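Long-range contact in succinylglutamate desuccinylase (Chromobacterium violaceum, PDB 1YW4), which probably hydrolyses N-succinylglutamate to succinate and glutamate, the last step of arginine breakdown by the succinyltransferase pathway, using one zinc ion per subunit: residues C53-D67 against V86-R99. Residues are numbered along the deposited sequence; the frame is centred on the assembly and turned at random.
Sequences CGVHGNETAPIEVVD and VMFANLDAIRQGVR. With ZN (zinc ion), chain C.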
ATOM      1  N   CYS A  53       0.285  20.532  24.091  1.00  9.93           N
ATOM      2  CA  CYS A  53       1.494  21.111  23.522  1.00 10.98           C
ATOM      3  C   CYS A  53       2.593  21.004  24.557  1.00 11.40           C
ATOM      4  O   CYS A  53       2.317  20.762  25.728  1.00 10.53           O
ATOM      5  CB  CYS A  53       1.269  22.581  23.154  1.00 12.12           C
ATOM      6  SG  CYS A  53       0.717  23.631  24.510  1.00 16.30           S
ATOM      7  N   GLY A  54       3.842  21.165  24.137  1.00 11.38           N
ATOM      8  CA  GLY A  54       4.913  21.068  25.104  1.00 11.17           C
ATOM      9  C   GLY A  54       5.145  19.656  25.617  1.00 12.89           C
ATOM     10  O   GLY A  54       5.668  19.490  26.715  1.00 12.50           O
ATOM     11  N   VAL A  55       4.720  18.639  24.867  1.00 13.29           N
ATOM     12  CA  VAL A  55       4.995  17.262  25.276  1.00 13.51           C
ATOM     13  C   VAL A  55       6.525  17.228  25.303  1.00 12.39           C
ATOM     14  O   VAL A  55       7.141  16.575  26.154  1.00 11.82           O
ATOM     15  CB  VAL A  55       4.444  16.238  24.249  1.00 15.81           C
ATOM     16  CG1 VAL A  55       5.119  14.881  24.433  1.00 16.98           C
ATOM     17  CG2 VAL A  55       2.931  16.078  24.447  1.00 16.06           C
ATOM     18  N   HIS A  56       7.115  17.954  24.354  1.00  8.66           N
ATOM     19  CA  HIS A  56       8.559  18.127  24.257  1.00 11.99           C
ATOM     20  C   HIS A  56       8.738  19.614  24.596  1.00 11.19           C
ATOM     21  O   HIS A  56       8.179  20.487  23.930  1.00 11.05           O
ATOM     22  CB  HIS A  56       9.043  17.777  22.843  1.00 11.50           C
ATOM     23  CG  HIS A  56       8.998  16.307  22.558  1.00 13.11           C
ATOM     24  ND1 HIS A  56       8.567  15.792  21.356  1.00 14.66           N
ATOM     25  CD2 HIS A  56       9.269  15.243  23.349  1.00 14.00           C
ATOM     26  CE1 HIS A  56       8.565  14.473  21.419  1.00 14.45           C
ATOM     27  NE2 HIS A  56       8.986  14.113  22.620  1.00 17.08           N
ATOM     28  N   GLY A  57       9.470  19.886  25.674  1.00 12.61           N
ATOM     29  CA  GLY A  57       9.667  21.251  26.142  1.00 11.71           C
ATOM     30  C   GLY A  57      10.358  22.266  25.255  1.00 13.97           C
ATOM     31  O   GLY A  57      10.239  23.470  25.497  1.00 15.45           O
ATOM     32  N   ASN A  58      11.068  21.805  24.231  1.00 13.92           N
ATOM     33  CA  ASN A  58      11.786  22.708  23.331  1.00 14.27           C
ATOM     34  C   ASN A  58      10.973  23.086  22.093  1.00 14.20           C
ATOM     35  O   ASN A  58      11.433  23.873  21.273  1.00 13.76           O
ATOM     36  CB  ASN A  58      13.111  22.062  22.898  1.00 15.91           C
ATOM     37  CG  ASN A  58      12.899  20.778  22.123  1.00 17.80           C
ATOM     38  OD1 ASN A  58      12.127  19.920  22.535  1.00 16.97           O
ATOM     39  ND2 ASN A  58      13.591  20.638  20.996  1.00 18.94           N
ATOM     40  N   GLU A  59       9.770  22.532  21.956  1.00 13.24           N
ATOM     41  CA  GLU A  59       8.915  22.828  20.795  1.00 12.92           C
ATOM     42  C   GLU A  59       7.886  23.861  21.254  1.00 11.86           C
ATOM     43  O   GLU A  59       6.723  23.547  21.496  1.00 12.47           O
ATOM     44  CB  GLU A  59       8.259  21.529  20.314  1.00 11.06           C
ATOM     45  CG  GLU A  59       9.250  20.363  20.387  1.00 13.77           C
ATOM     46  CD  GLU A  59       8.731  19.047  19.846  1.00 13.31           C
ATOM     47  OE1 GLU A  59       7.497  18.887  19.714  1.00 11.31           O
ATOM     48  OE2 GLU A  59       9.576  18.159  19.566  1.00 14.97           O
ATOM     49  N   THR A  60       8.342  25.109  21.339  1.00 12.62           N
ATOM     50  CA  THR A  60       7.543  26.213  21.854  1.00 13.55           C
ATOM     51  C   THR A  60       6.550  26.918  20.937  1.00 13.87           C
ATOM     52  O   THR A  60       5.606  27.525  21.424  1.00 16.43           O
ATOM     53  CB  THR A  60       8.465  27.276  22.474  1.00 13.48           C
ATOM     54  OG1 THR A  60       9.147  27.999  21.438  1.00 16.97           O
ATOM     55  CG2 THR A  60       9.492  26.608  23.367  1.00 12.43           C
ATOM     56  N   ALA A  61       6.746  26.849  19.626  1.00 13.47           N
ATOM     57  CA  ALA A  61       5.826  27.513  18.713  1.00 12.75           C
ATOM     58  C   ALA A  61       4.363  27.172  19.039  1.00 12.22           C
ATOM     59  O   ALA A  61       3.553  28.070  19.284  1.00 12.07           O
ATOM     60  CB  ALA A  61       6.150  27.144  17.253  1.00 11.34           C
ATOM     61  N   PRO A  62       4.000  25.875  19.054  1.00 10.84           N
ATOM     62  CA  PRO A  62       2.603  25.541  19.365  1.00 12.63           C
ATOM     63  C   PRO A  62       2.155  26.060  20.732  1.00 14.02           C
ATOM     64  O   PRO A  62       0.987  26.415  20.925  1.00 12.76           O
ATOM     65  CB  PRO A  62       2.581  24.011  19.289  1.00 13.04           C
ATOM     66  CG  PRO A  62       3.669  23.701  18.290  1.00 12.04           C
ATOM     67  CD  PRO A  62       4.769  24.660  18.733  1.00 10.44           C
ATOM     68  N   ILE A  63       3.086  26.094  21.685  1.00 14.77           N
ATOM     69  CA  ILE A  63       2.798  26.575  23.039  1.00 14.51           C
ATOM     70  C   ILE A  63       2.335  28.041  23.013  1.00 14.11           C
ATOM     71  O   ILE A  63       1.321  28.392  23.627  1.00 14.17           O
ATOM     72  CB  ILE A  63       4.051  26.449  23.949  1.00 13.65           C
ATOM     73  CG1 ILE A  63       4.524  24.991  24.004  1.00 13.09           C
ATOM     74  CG2 ILE A  63       3.733  26.942  25.345  1.00 15.51           C
ATOM     75  CD1 ILE A  63       5.825  24.802  24.803  1.00 15.59           C
ATOM     76  N   GLU A  64       3.069  28.890  22.293  1.00 14.59           N
ATOM     77  CA  GLU A  64       2.719  30.309  22.190  1.00 14.20           C
ATOM     78  C   GLU A  64       1.384  30.492  21.470  1.00 13.75           C
ATOM     79  O   GLU A  64       0.595  31.351  21.850  1.00 16.14           O
ATOM     80  CB  GLU A  64       3.811  31.094  21.443  1.00 15.73           C
ATOM     81  CG  GLU A  64       5.214  30.935  22.026  1.00 17.61           C
ATOM     82  CD  GLU A  64       6.271  31.783  21.318  1.00 19.97           C
ATOM     83  OE1 GLU A  64       6.307  31.782  20.070  1.00 21.71           O
ATOM     84  OE2 GLU A  64       7.081  32.439  22.011  1.00 21.59           O
ATOM     85  N   VAL A  65       1.131  29.685  20.438  1.00 14.05           N
ATOM     86  CA  VAL A  65      -0.121  29.780  19.686  1.00 14.12           C
ATOM     87  C   VAL A  65      -1.315  29.402  20.563  1.00 15.35           C
ATOM     88  O   VAL A  65      -2.363  30.050  20.521  1.00 14.41           O
ATOM     89  CB  VAL A  65      -0.111  28.870  18.440  1.00 15.49           C
ATOM     90  CG1 VAL A  65      -1.508  28.841  17.795  1.00 15.96           C
ATOM     91  CG2 VAL A  65       0.911  29.385  17.435  1.00 15.41           C
ATOM     92  N   VAL A  66      -1.154  28.352  21.361  1.00 16.36           N
ATOM     93  CA  VAL A  66      -2.230  27.937  22.249  1.00 16.32           C
ATOM     94  C   VAL A  66      -2.444  29.011  23.309  1.00 15.87           C
ATOM     95  O   VAL A  66      -3.567  29.465  23.523  1.00 18.25           O
ATOM     96  CB  VAL A  66      -1.904  26.601  22.951  1.00 17.87           C
ATOM     97  CG1 VAL A  66      -2.926  26.321  24.053  1.00 17.74           C
ATOM     98  CG2 VAL A  66      -1.920  25.470  21.931  1.00 18.61           C
ATOM     99  N   ASP A  67      -1.366  29.426  23.960  1.00 14.90           N
ATOM    100  CA  ASP A  67      -1.463  30.438  25.001  1.00 15.50           C
ATOM    101  C   ASP A  67      -2.121  31.730  24.494  1.00 16.19           C
ATOM    102  O   ASP A  67      -2.893  32.359  25.217  1.00 17.05           O
ATOM    103  CB  ASP A  67      -0.078  30.735  25.581  1.00 15.30           C
ATOM    104  CG  ASP A  67      -0.144  31.527  26.868  1.00 17.38           C
ATOM    105  OD1 ASP A  67      -0.870  31.101  27.797  1.00 18.87           O
ATOM    106  OD2 ASP A  67       0.532  32.572  26.955  1.00 17.81           O
ATOM    107  N   VAL A  86      -6.916  22.253  27.618  1.00 12.21           N
ATOM    108  CA  VAL A  86      -5.569  22.585  27.175  1.00 11.54           C
ATOM    109  C   VAL A  86      -4.569  21.959  28.141  1.00 11.99           C
ATOM    110  O   VAL A  86      -4.725  22.054  29.366  1.00 10.34           O
ATOM    111  CB  VAL A  86      -5.318  24.109  27.150  1.00 12.54           C
ATOM    112  CG1 VAL A  86      -3.857  24.389  26.823  1.00 11.44           C
ATOM    113  CG2 VAL A  86      -6.216  24.775  26.099  1.00 14.01           C
HETATM  114  N   MSE A  87      -3.558  21.311  27.576  1.00  9.46           N
HETATM  115  CA  MSE A  87      -2.518  20.687  28.370  1.00 11.21           C
HETATM  116  C   MSE A  87      -1.114  21.139  27.988  1.00 10.46           C
HETATM  117  O   MSE A  87      -0.686  20.962  26.850  1.00 12.18           O
HETATM  118  CB  MSE A  87      -2.557  19.173  28.221  1.00 14.59           C
HETATM  119  CG  MSE A  87      -3.751  18.492  28.803  1.00 15.80           C
HETATM  120 SE   MSE A  87      -3.609  16.595  28.561  1.00 26.23          SE
HETATM  121  CE  MSE A  87      -4.458  15.966  30.143  1.00 22.18           C
ATOM    122  N   PHE A  88      -0.419  21.764  28.932  1.00  9.41           N
ATOM    123  CA  PHE A  88       0.973  22.151  28.735  1.00 10.79           C
ATOM    124  C   PHE A  88       1.574  20.885  29.356  1.00 12.29           C
ATOM    125  O   PHE A  88       1.744  20.789  30.570  1.00 10.61           O
ATOM    126  CB  PHE A  88       1.300  23.403  29.555  1.00 12.12           C
ATOM    127  CG  PHE A  88       0.591  24.643  29.069  1.00 13.49           C
ATOM    128  CD1 PHE A  88      -0.349  25.282  29.869  1.00 12.03           C
ATOM    129  CD2 PHE A  88       0.822  25.129  27.783  1.00 11.94           C
ATOM    130  CE1 PHE A  88      -1.055  26.387  29.390  1.00 15.26           C
ATOM    131  CE2 PHE A  88       0.118  26.237  27.291  1.00 11.94           C
ATOM    132  CZ  PHE A  88      -0.819  26.864  28.094  1.00 13.59           C
ATOM    133  N   ALA A  89       1.857  19.914  28.494  1.00 12.56           N
ATOM    134  CA  ALA A  89       2.305  18.581  28.888  1.00 10.31           C
ATOM    135  C   ALA A  89       3.507  18.358  29.779  1.00 10.50           C
ATOM    136  O   ALA A  89       3.359  17.880  30.909  1.00 12.57           O
ATOM    137  CB  ALA A  89       2.416  17.705  27.651  1.00  7.51           C
ATOM    138  N   ASN A  90       4.693  18.665  29.284  1.00 12.68           N
ATOM    139  CA  ASN A  90       5.885  18.452  30.081  1.00 14.94           C
ATOM    140  C   ASN A  90       6.329  19.786  30.659  1.00 14.89           C
ATOM    141  O   ASN A  90       7.200  20.446  30.102  1.00 16.93           O
ATOM    142  CB  ASN A  90       6.991  17.848  29.209  1.00 15.60           C
ATOM    143  CG  ASN A  90       8.065  17.177  30.029  1.00 14.02           C
ATOM    144  OD1 ASN A  90       8.306  17.558  31.172  1.00 16.89           O
ATOM    145  ND2 ASN A  90       8.721  16.177  29.450  1.00 14.42           N
ATOM    146  N   LEU A  91       5.739  20.176  31.787  1.00 17.95           N
ATOM    147  CA  LEU A  91       6.059  21.461  32.413  1.00 19.44           C
ATOM    148  C   LEU A  91       7.525  21.689  32.741  1.00 18.89           C
ATOM    149  O   LEU A  91       8.078  22.749  32.433  1.00 15.77           O
ATOM    150  CB  LEU A  91       5.232  21.655  33.684  1.00 20.93           C
ATOM    151  CG  LEU A  91       3.751  21.997  33.496  1.00 22.87           C
ATOM    152  CD1 LEU A  91       3.048  21.911  34.854  1.00 21.07           C
ATOM    153  CD2 LEU A  91       3.604  23.393  32.896  1.00 21.11           C
ATOM    154  N   ASP A  92       8.149  20.708  33.383  1.00 19.86           N
ATOM    155  CA  ASP A  92       9.557  20.815  33.746  1.00 21.36           C
ATOM    156  C   ASP A  92      10.424  21.023  32.514  1.00 19.07           C
ATOM    157  O   ASP A  92      11.317  21.877  32.509  1.00 19.73           O
ATOM    158  CB  ASP A  92       9.995  19.558  34.497  1.00 27.49           C
ATOM    159  CG  ASP A  92       9.435  19.503  35.904  1.00 34.53           C
ATOM    160  OD1 ASP A  92      10.061  20.095  36.812  1.00 37.46           O
ATOM    161  OD2 ASP A  92       8.361  18.885  36.103  1.00 38.38           O
ATOM    162  N   ALA A  93      10.148  20.252  31.464  1.00 16.22           N
ATOM    163  CA  ALA A  93      10.908  20.370  30.227  1.00 13.83           C
ATOM    164  C   ALA A  93      10.676  21.738  29.590  1.00 12.32           C
ATOM    165  O   ALA A  93      11.598  22.344  29.040  1.00 13.31           O
ATOM    166  CB  ALA A  93      10.516  19.254  29.246  1.00 10.04           C
ATOM    167  N   ILE A  94       9.444  22.227  29.654  1.00 11.91           N
ATOM    168  CA  ILE A  94       9.151  23.541  29.085  1.00 10.46           C
ATOM    169  C   ILE A  94       9.924  24.606  29.859  1.00 12.70           C
ATOM    170  O   ILE A  94      10.617  25.434  29.272  1.00 14.12           O
ATOM    171  CB  ILE A  94       7.637  23.855  29.136  1.00  8.62           C
ATOM    172  CG1 ILE A  94       6.887  22.883  28.210  1.00 10.12           C
ATOM    173  CG2 ILE A  94       7.374  25.317  28.713  1.00 10.01           C
ATOM    174  CD1 ILE A  94       5.356  22.999  28.261  1.00 10.51           C
ATOM    175  N   ARG A  95       9.817  24.574  31.179  1.00 15.26           N
ATOM    176  CA  ARG A  95      10.517  25.542  32.001  1.00 19.10           C
ATOM    177  C   ARG A  95      12.043  25.498  31.747  1.00 21.07           C
ATOM    178  O   ARG A  95      12.705  26.536  31.772  1.00 19.53           O
ATOM    179  CB  ARG A  95      10.175  25.288  33.471  1.00 22.33           C
ATOM    180  CG  ARG A  95      10.881  26.185  34.472  1.00 28.00           C
ATOM    181  CD  ARG A  95      10.230  26.074  35.854  1.00 30.44           C
ATOM    182  NE  ARG A  95       9.767  24.719  36.139  1.00 33.95           N
ATOM    183  CZ  ARG A  95       8.488  24.379  36.291  1.00 35.25           C
ATOM    184  NH1 ARG A  95       7.535  25.293  36.190  1.00 33.18           N
ATOM    185  NH2 ARG A  95       8.159  23.120  36.542  1.00 35.04           N
ATOM    186  N   GLN A  96      12.585  24.314  31.454  1.00 22.06           N
ATOM    187  CA  GLN A  96      14.027  24.167  31.197  1.00 24.08           C
ATOM    188  C   GLN A  96      14.434  24.360  29.730  1.00 23.08           C
ATOM    189  O   GLN A  96      15.620  24.512  29.420  1.00 21.77           O
ATOM    190  CB  GLN A  96      14.525  22.792  31.663  1.00 25.52           C
ATOM    191  CG  GLN A  96      14.354  22.526  33.148  1.00 30.03           C
ATOM    192  CD  GLN A  96      15.154  23.483  34.009  1.00 34.61           C
ATOM    193  OE1 GLN A  96      16.387  23.532  33.927  1.00 36.83           O
ATOM    194  NE2 GLN A  96      14.457  24.253  34.845  1.00 36.60           N
ATOM    195  N   GLY A  97      13.456  24.351  28.832  1.00 21.58           N
ATOM    196  CA  GLY A  97      13.744  24.515  27.420  1.00 20.11           C
ATOM    197  C   GLY A  97      14.348  23.277  26.776  1.00 19.77           C
ATOM    198  O   GLY A  97      15.033  23.365  25.753  1.00 18.74           O
ATOM    199  N   VAL A  98      14.090  22.114  27.364  1.00 17.94           N
ATOM    200  CA  VAL A  98      14.633  20.870  26.831  1.00 17.39           C
ATOM    201  C   VAL A  98      13.537  19.927  26.324  1.00 15.99           C
ATOM    202  O   VAL A  98      12.386  20.051  26.713  1.00 11.21           O
ATOM    203  CB  VAL A  98      15.461  20.143  27.908  1.00 18.09           C
ATOM    204  CG1 VAL A  98      16.615  21.042  28.369  1.00 19.88           C
ATOM    205  CG2 VAL A  98      14.577  19.788  29.091  1.00 20.22           C
ATOM    206  N   ARG A  99      13.913  18.990  25.457  1.00 15.01           N
ATOM    207  CA  ARG A  99      12.964  18.031  24.906  1.00 16.92           C
ATOM    208  C   ARG A  99      12.358  17.213  26.047  1.00 17.03           C
ATOM    209  O   ARG A  99      11.143  16.990  26.093  1.00 12.60           O
ATOM    210  CB  ARG A  99      13.669  17.113  23.908  1.00 17.69           C
ATOM    211  CG  ARG A  99      12.754  16.171  23.147  1.00 22.75           C
ATOM    212  CD  ARG A  99      13.560  15.289  22.201  1.00 22.77           C
ATOM    213  NE  ARG A  99      12.738  14.288  21.530  1.00 25.76           N
ATOM    214  CZ  ARG A  99      11.980  14.531  20.467  1.00 23.83           C
ATOM    215  NH1 ARG A  99      11.932  15.747  19.943  1.00 26.51           N
ATOM    216  NH2 ARG A  99      11.273  13.552  19.925  1.00 27.25           N
TER
HETATM  217 ZN    ZN C 501       7.814  16.619  19.340  1.00 28.91          ZN
HETATM  218  O   HOH W   1       9.264  14.902  26.718  1.00 11.03           O
HETATM  219  O   HOH W   2      10.815  25.722  26.578  1.00 16.58           O
HETATM  220  O   HOH W   3      10.938  15.915  17.380  1.00 29.26           O
HETATM  221  O   HOH W   4       8.565  16.698  17.136  1.00 15.54           O
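Arg99 lays its guanidinium flat on the imidazole of His56, planes 22° apart, with CZ over the ring centre; Val55 CG1 backs the opposite face. An extended chain, CG anti to the backbone N (chi1 -173°), carries the group along the ring. His56 is thus sandwiched, while its ND1 binds zinc at 2.3 Å and its NE2 is hydrogen-bonded to Asp104. Glu59 grips the same zinc through both carboxylate oxygens, and His149 and a water join them. In the same loop, Gly57 fits bare against the end of helix 91-96: its CA lies against Ala93 C and sits 3.0 Å from Val98 O, too tight for any side chain. Gly54 offers a second bare patch, and Ile94 CD1 fills it, 3.7 Å from the Gly54 CA. Ile94 CD1 also meets Ile63 CD1 tip to tip at 3.9 Å. This is the beta-alpha-beta unit of the zinc-carboxypeptidase-like catalytic domain: parallel strands 48-53 and 83-88 pair through Cys53 N to Met87 O and Ala89 N to Cys53 O, and helix 61-75 packs over them. Under that helix the Phe88 ring is a broad bump, met obliquely by Cys53 SG (3.6 Å from CD2) and by Ile63 CG2, while Val66 CG1 butts against Val86 CG1 at 3.5 Å. Near the zinc-binding loop, one water donates to Val55 O and Arg99 O and accepts from Asn90 ND2.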